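Muramoyltetrapeptide carboxypeptidase (PDB 6UUK) is an LD-carboxypeptidase of the serine peptidase family S66 that removes the terminal D-alanine from muramoyl tetrapeptides of cell-wall peptidoglycan. Local coordinates at the interface of chains A and B. Numbering follows the deposited sequence. Chains: chain A/B, Muramoyltetrapeptide carboxypeptidase.

Contact 1: the interface of chains A and B. Residues chain A 95-97, 127, 131; chain B 256, 291, 295.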
# COMPACT_ATOMS: atom_id res chain seq x y z
N GLU A 95 16.52 17.14 4.49
CA GLU A 95 16.48 15.70 4.75
C GLU A 95 16.52 14.97 3.41
O GLU A 95 17.41 15.25 2.59
CB GLU A 95 15.29 15.39 5.64
CG GLU A 95 15.27 16.15 6.95
CD GLU A 95 13.99 15.94 7.74
OE1 GLU A 95 13.02 15.41 7.16
OE2 GLU A 95 13.95 16.30 8.93
N ARG A 96 15.59 14.06 3.13
CA ARG A 96 15.55 13.35 1.86
C ARG A 96 15.07 14.22 0.71
O ARG A 96 15.23 13.83 -0.45
CB ARG A 96 14.65 12.12 1.97
CG ARG A 96 14.93 11.22 3.15
CD ARG A 96 13.78 10.27 3.39
NE ARG A 96 13.33 9.63 2.15
CZ ARG A 96 13.78 8.46 1.70
NH1 ARG A 96 13.32 7.97 0.56
NH2 ARG A 96 14.68 7.78 2.40
N PHE A 97 14.49 15.38 1.00
CA PHE A 97 13.83 16.20 0.00
C PHE A 97 14.73 17.35 -0.43
O PHE A 97 15.65 17.76 0.29
CB PHE A 97 12.51 16.74 0.55
CG PHE A 97 11.70 15.72 1.30
CD1 PHE A 97 10.82 14.88 0.64
CD2 PHE A 97 11.84 15.59 2.68
CE1 PHE A 97 10.09 13.93 1.34
CE2 PHE A 97 11.11 14.65 3.38
CZ PHE A 97 10.23 13.82 2.71
N TYR A 127 9.93 9.98 -2.88
CA TYR A 127 8.80 10.20 -1.99
C TYR A 127 8.75 11.67 -1.61
O TYR A 127 9.79 12.28 -1.34
CB TYR A 127 8.90 9.33 -0.73
CG TYR A 127 7.89 9.67 0.34
CD1 TYR A 127 6.58 9.21 0.26
CD2 TYR A 127 8.24 10.46 1.43
CE1 TYR A 127 5.66 9.52 1.24
CE2 TYR A 127 7.32 10.77 2.41
CZ TYR A 127 6.03 10.30 2.31
OH TYR A 127 5.11 10.61 3.28
N ARG A 131 2.94 14.94 -0.01
CA ARG A 131 2.99 16.10 0.87
C ARG A 131 2.57 17.37 0.13
O ARG A 131 2.08 18.32 0.76
CB ARG A 131 4.39 16.28 1.45
CG ARG A 131 4.85 15.17 2.38
CD ARG A 131 6.21 15.52 2.97
NE ARG A 131 6.59 14.64 4.07
CZ ARG A 131 7.64 14.85 4.86
NH1 ARG A 131 8.41 15.92 4.66
NH2 ARG A 131 7.92 14.01 5.84
N GLU B 256 5.01 6.87 6.74
CA GLU B 256 4.32 8.15 6.56
C GLU B 256 3.43 8.12 5.32
O GLU B 256 2.38 8.77 5.30
CB GLU B 256 5.33 9.28 6.45
CG GLU B 256 4.74 10.67 6.61
CD GLU B 256 5.74 11.77 6.32
OE1 GLU B 256 5.98 12.05 5.12
OE2 GLU B 256 6.31 12.33 7.28
N TYR B 291 16.60 12.18 8.37
CA TYR B 291 15.23 11.68 8.36
C TYR B 291 15.18 10.31 9.02
O TYR B 291 15.97 9.42 8.69
CB TYR B 291 14.69 11.61 6.94
CG TYR B 291 13.21 11.30 6.87
CD1 TYR B 291 12.76 9.98 6.77
CD2 TYR B 291 12.26 12.31 6.90
CE1 TYR B 291 11.41 9.69 6.71
CE2 TYR B 291 10.91 12.03 6.84
CZ TYR B 291 10.49 10.72 6.75
OH TYR B 291 9.14 10.43 6.68
N ALA B 295 11.74 12.34 12.98
CA ALA B 295 11.41 13.40 12.02
C ALA B 295 10.08 13.13 11.33
O ALA B 295 9.39 14.08 10.94
CB ALA B 295 12.53 13.54 10.99
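The ring of B:Tyr291 takes the carboxylate oxygen OE1 of A:Glu95 at its edge, in plane, 3.2 Å from CD2. CD of A:Arg96 lies over one face, toward the rim, 3.5 Å from CD1 of B:Tyr291. The guanidinium of A:Arg131 carries A:Phe97 CZ of its own chain over one face, toward the rim, and meets the carboxylate of B:Glu256 at its edge. That carboxylate is gripped side-on: A:Arg131 NE bonds B:Glu256 OE1 at 2.9 Å, tilted out of the carboxylate plane on the syn side. A:Arg131 NH2 forms the salt bridge to B:Glu256 OE2 at 2.7 Å. The two planes are turned 37° apart. The phenol OH of A:Tyr127 sits on the anti lone pair of B:Glu256 OE1, 2.5 Å away, so this oxygen accepts from A:Tyr127 OH and from NE and NH2 of A:Arg131. B:Glu256 reaches them with an extended chain, its CG anti to the backbone N (chi1 -165°). A glutamine here would probably leave the A:Arg131 charge without its mate. In this patch of the two-fold interface between the protein's two copies, loops of chain A meet helices 252-264 and 293-303 and the B:Tyr291 loop of chain B.

Contact 2: the interface of chains A and B. Residues chain A 127, 130-131, 225, 228; chain B 253, 256-257, 260.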
# COMPACT_ATOMS: atom_id res chain seq x y z
N TYR A 127 9.93 9.98 -2.88
CA TYR A 127 8.80 10.20 -1.99
C TYR A 127 8.75 11.67 -1.61
O TYR A 127 9.79 12.28 -1.34
CB TYR A 127 8.90 9.33 -0.73
CG TYR A 127 7.89 9.67 0.34
CD1 TYR A 127 6.58 9.21 0.26
CD2 TYR A 127 8.24 10.46 1.43
CE1 TYR A 127 5.66 9.52 1.24
CE2 TYR A 127 7.32 10.77 2.41
CZ TYR A 127 6.03 10.30 2.31
OH TYR A 127 5.11 10.61 3.28
N THR A 130 3.16 13.51 -2.34
CA THR A 130 1.88 13.47 -1.65
C THR A 130 1.80 14.57 -0.59
O THR A 130 0.71 15.08 -0.31
CB THR A 130 1.65 12.10 -1.02
OG1 THR A 130 1.86 11.08 -2.01
CG2 THR A 130 0.23 11.98 -0.48
N ARG A 131 2.94 14.94 -0.01
CA ARG A 131 2.99 16.10 0.87
C ARG A 131 2.57 17.37 0.13
O ARG A 131 2.08 18.32 0.76
CB ARG A 131 4.39 16.28 1.45
CG ARG A 131 4.85 15.17 2.38
CD ARG A 131 6.21 15.52 2.97
NE ARG A 131 6.59 14.64 4.07
CZ ARG A 131 7.64 14.85 4.86
NH1 ARG A 131 8.41 15.92 4.66
NH2 ARG A 131 7.92 14.01 5.84
N MSE A 225 1.77 3.81 -6.13
CA MSE A 225 1.13 5.11 -5.97
C MSE A 225 -0.37 5.02 -6.23
O MSE A 225 -1.16 5.69 -5.57
CB MSE A 225 1.78 6.14 -6.89
CG MSE A 225 3.29 6.22 -6.74
SE MSE A 225 3.83 6.54 -4.90
CE MSE A 225 5.50 5.53 -4.89
N HIS A 228 -1.90 3.72 -3.38
CA HIS A 228 -1.86 4.77 -2.37
C HIS A 228 -2.96 5.81 -2.58
O HIS A 228 -3.36 6.48 -1.63
CB HIS A 228 -0.48 5.43 -2.37
CG HIS A 228 -0.40 6.66 -1.51
ND1 HIS A 228 -0.72 6.66 -0.17
CD2 HIS A 228 -0.02 7.92 -1.81
CE1 HIS A 228 -0.55 7.87 0.32
NE2 HIS A 228 -0.12 8.66 -0.65
N TYR B 253 9.56 6.53 5.69
CA TYR B 253 8.83 7.22 4.63
C TYR B 253 7.71 6.34 4.07
O TYR B 253 6.68 6.86 3.64
CB TYR B 253 9.78 7.67 3.52
CG TYR B 253 10.14 6.62 2.49
CD1 TYR B 253 9.38 6.45 1.34
CD2 TYR B 253 11.26 5.82 2.65
CE1 TYR B 253 9.71 5.49 0.39
CE2 TYR B 253 11.60 4.86 1.71
CZ TYR B 253 10.82 4.71 0.58
OH TYR B 253 11.16 3.76 -0.35
N GLU B 256 5.01 6.87 6.74
CA GLU B 256 4.32 8.15 6.56
C GLU B 256 3.43 8.12 5.32
O GLU B 256 2.38 8.77 5.30
CB GLU B 256 5.33 9.28 6.45
CG GLU B 256 4.74 10.67 6.61
CD GLU B 256 5.74 11.77 6.32
OE1 GLU B 256 5.98 12.05 5.12
OE2 GLU B 256 6.31 12.33 7.28
N ARG B 257 3.84 7.39 4.28
CA ARG B 257 3.06 7.32 3.06
C ARG B 257 1.71 6.65 3.31
O ARG B 257 0.66 7.19 2.95
CB ARG B 257 3.85 6.57 1.98
CG ARG B 257 3.16 6.47 0.64
CD ARG B 257 4.06 5.76 -0.35
NE ARG B 257 4.50 4.46 0.16
CZ ARG B 257 5.48 3.74 -0.37
NH1 ARG B 257 6.13 4.18 -1.43
NH2 ARG B 257 5.81 2.57 0.17
N LEU B 260 -0.51 8.72 5.30
CA LEU B 260 -1.14 9.79 4.53
C LEU B 260 -2.34 9.29 3.75
O LEU B 260 -3.30 10.04 3.54
CB LEU B 260 -0.12 10.43 3.59
CG LEU B 260 0.86 11.42 4.22
CD1 LEU B 260 1.79 12.01 3.17
CD2 LEU B 260 0.11 12.53 4.95
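A:Tyr127 lies against helix 252-264 of chain B and forms the tightly packed part of this contact. Its CB is 3.6 Å from CD1 of B:Tyr253, the two tyrosines sliding past each other in opposite directions. The backbone O of B:Tyr253 stands over one face of the A:Tyr127 ring, toward the rim, so the helix backbone itself takes part in the packing. CB of B:Arg257 approaches CE1 of A:Tyr127 (3.5 Å) obliquely, from the same face as the B:Tyr253 O. B:Tyr253 places CG between its backbone N and carbonyl carbon (chi1 82°), which turns its ring toward the A:Tyr127 CB. Beside the phenol OH, already held by B:Glu256, CD1 of B:Leu260 lies 3.6 Å from OH of A:Tyr127 and probably helps shield it. Past B:Leu260 the contact is looser, at A:Thr130 and A:Met225: CG2 of A:Thr130 is 4.0 Å from B:Leu260 CD1, and the selenomethionine A:Met225 brings its terminal CE to 3.8 Å from NH1 of B:Arg257. The arginine chain bends at chi3 (54°), which carries its guanidinium out toward A:Met225. A:His228, on helix 223-229, covers the aliphatic part of the arginine with its imidazole: CG of B:Arg257 lies about 3.9 Å above the A:His228 ring plane, over its centre.

Contact 3: the interface of chains A and B. Residues chain A 95-96; chain B 251, 253, 287-288, 291.
A:Arg96 pairs ionically with B:Asp288: NH2 donates to the carboxylate oxygen OD1 at 2.5 Å, forming a salt bridge as well as a hydrogen bond. OD1 is approached nearly along its C-O axis and lies close to the guanidinium plane. Within chain B, a histidine supports this acceptor: NE2 of B:His251 donates to OD2 of B:Asp288 at 3.1 Å. The bond lies in the imidazole plane and is likely to limit rotation of the carboxylate. Both of its oxygens are thus engaged, one by each subunit. The cation-pi interaction comes from the other terminal nitrogen: A:Arg96 NH1 lies over the face of B:Tyr253, 3.8 Å from the ring centroid. Guanidinium and phenol are stacked, their planes 16° apart, with NH1 shifted toward the ring rim. A bend at chi3 (46°) of A:Arg96 turns the head group so that NH2 meets B:Asp288 OD1 while NH1 faces B:Tyr253. Packing supplies the rest: the A:Arg96 methylene CG sits 3.6 Å from CA of B:Asp288, and CB of A:Glu95 lies 3.6 Å from the B:Asp288 backbone O. CE1 of B:His251 comes 3.5 Å from A:Arg96 NH2 without a hydrogen bond. The site is an arginine socket, built from 3-10 helix 286-288, helix 252-264 and nearby loops of chain B, that anchors the 95-96 loop of chain A and probably helps hold the two subunits together.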
# COMPACT_ATOMS: atom_id res chain seq x y z
N GLU A 95 16.52 17.14 4.49
CA GLU A 95 16.48 15.70 4.75
C GLU A 95 16.52 14.97 3.41
O GLU A 95 17.41 15.25 2.59
CB GLU A 95 15.29 15.39 5.64
CG GLU A 95 15.27 16.15 6.95
CD GLU A 95 13.99 15.94 7.74
OE1 GLU A 95 13.02 15.41 7.16
OE2 GLU A 95 13.95 16.30 8.93
N ARG A 96 15.59 14.06 3.13
CA ARG A 96 15.55 13.35 1.86
C ARG A 96 15.07 14.22 0.71
O ARG A 96 15.23 13.83 -0.45
CB ARG A 96 14.65 12.12 1.97
CG ARG A 96 14.93 11.22 3.15
CD ARG A 96 13.78 10.27 3.39
NE ARG A 96 13.33 9.63 2.15
CZ ARG A 96 13.78 8.46 1.70
NH1 ARG A 96 13.32 7.97 0.56
NH2 ARG A 96 14.68 7.78 2.40
N HIS B 251 10.63 1.36 5.75
CA HIS B 251 11.30 2.62 6.00
C HIS B 251 10.28 3.65 6.48
O HIS B 251 9.12 3.64 6.05
CB HIS B 251 11.99 3.11 4.72
CG HIS B 251 13.10 4.09 4.96
ND1 HIS B 251 12.88 5.42 5.21
CD2 HIS B 251 14.44 3.92 4.97
CE1 HIS B 251 14.04 6.04 5.37
NE2 HIS B 251 15.00 5.15 5.23
N TYR B 253 9.56 6.53 5.69
CA TYR B 253 8.83 7.22 4.63
C TYR B 253 7.71 6.34 4.07
O TYR B 253 6.68 6.86 3.64
CB TYR B 253 9.78 7.67 3.52
CG TYR B 253 10.14 6.62 2.49
CD1 TYR B 253 9.38 6.45 1.34
CD2 TYR B 253 11.26 5.82 2.65
CE1 TYR B 253 9.71 5.49 0.39
CE2 TYR B 253 11.60 4.86 1.71
CZ TYR B 253 10.82 4.71 0.58
OH TYR B 253 11.16 3.76 -0.35
N TYR B 287 21.65 9.06 2.90
CA TYR B 287 20.80 9.85 2.02
C TYR B 287 19.53 10.34 2.72
O TYR B 287 18.86 11.23 2.18
CB TYR B 287 20.43 9.05 0.77
CG TYR B 287 21.30 9.36 -0.42
CD1 TYR B 287 22.42 10.17 -0.30
CD2 TYR B 287 21.00 8.84 -1.68
CE1 TYR B 287 23.21 10.46 -1.39
CE2 TYR B 287 21.79 9.13 -2.77
CZ TYR B 287 22.90 9.94 -2.62
OH TYR B 287 23.69 10.22 -3.71
N ASP B 288 19.20 9.80 3.89
CA ASP B 288 18.06 10.33 4.64
C ASP B 288 18.36 11.72 5.19
O ASP B 288 17.44 12.53 5.34
CB ASP B 288 17.69 9.37 5.77
CG ASP B 288 17.13 8.06 5.26
OD1 ASP B 288 16.34 8.08 4.30
OD2 ASP B 288 17.48 7.00 5.83
N TYR B 291 16.60 12.18 8.37
CA TYR B 291 15.23 11.68 8.36
C TYR B 291 15.18 10.31 9.02
O TYR B 291 15.97 9.42 8.69
CB TYR B 291 14.69 11.61 6.94
CG TYR B 291 13.21 11.30 6.87
CD1 TYR B 291 12.76 9.98 6.77
CD2 TYR B 291 12.26 12.31 6.90
CE1 TYR B 291 11.41 9.69 6.71
CE2 TYR B 291 10.91 12.03 6.84
CZ TYR B 291 10.49 10.72 6.75
OH TYR B 291 9.14 10.43 6.68

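Contacts 1 and 3 are nearly continuous, their C-alpha centres about 5 Å apart, and share A:Glu95, A:Arg96 and B:Tyr291. The C-alpha centre of contact 2 lies about 9 Å from that of contact 1, with A:Tyr127, A:Arg131 and B:Glu256 in common, and about 13 Å from that of contact 3, sharing B:Tyr253. Helix 252-264 of chain B runs through all three, and the two-fold symmetry repeats each with the chains exchanged. The centre of contact 2 is about 10 Å from A:Ser152, the predicted nucleophile, so pairing could influence the active-site surroundings, although the structure alone does not show that the dimer is physiological.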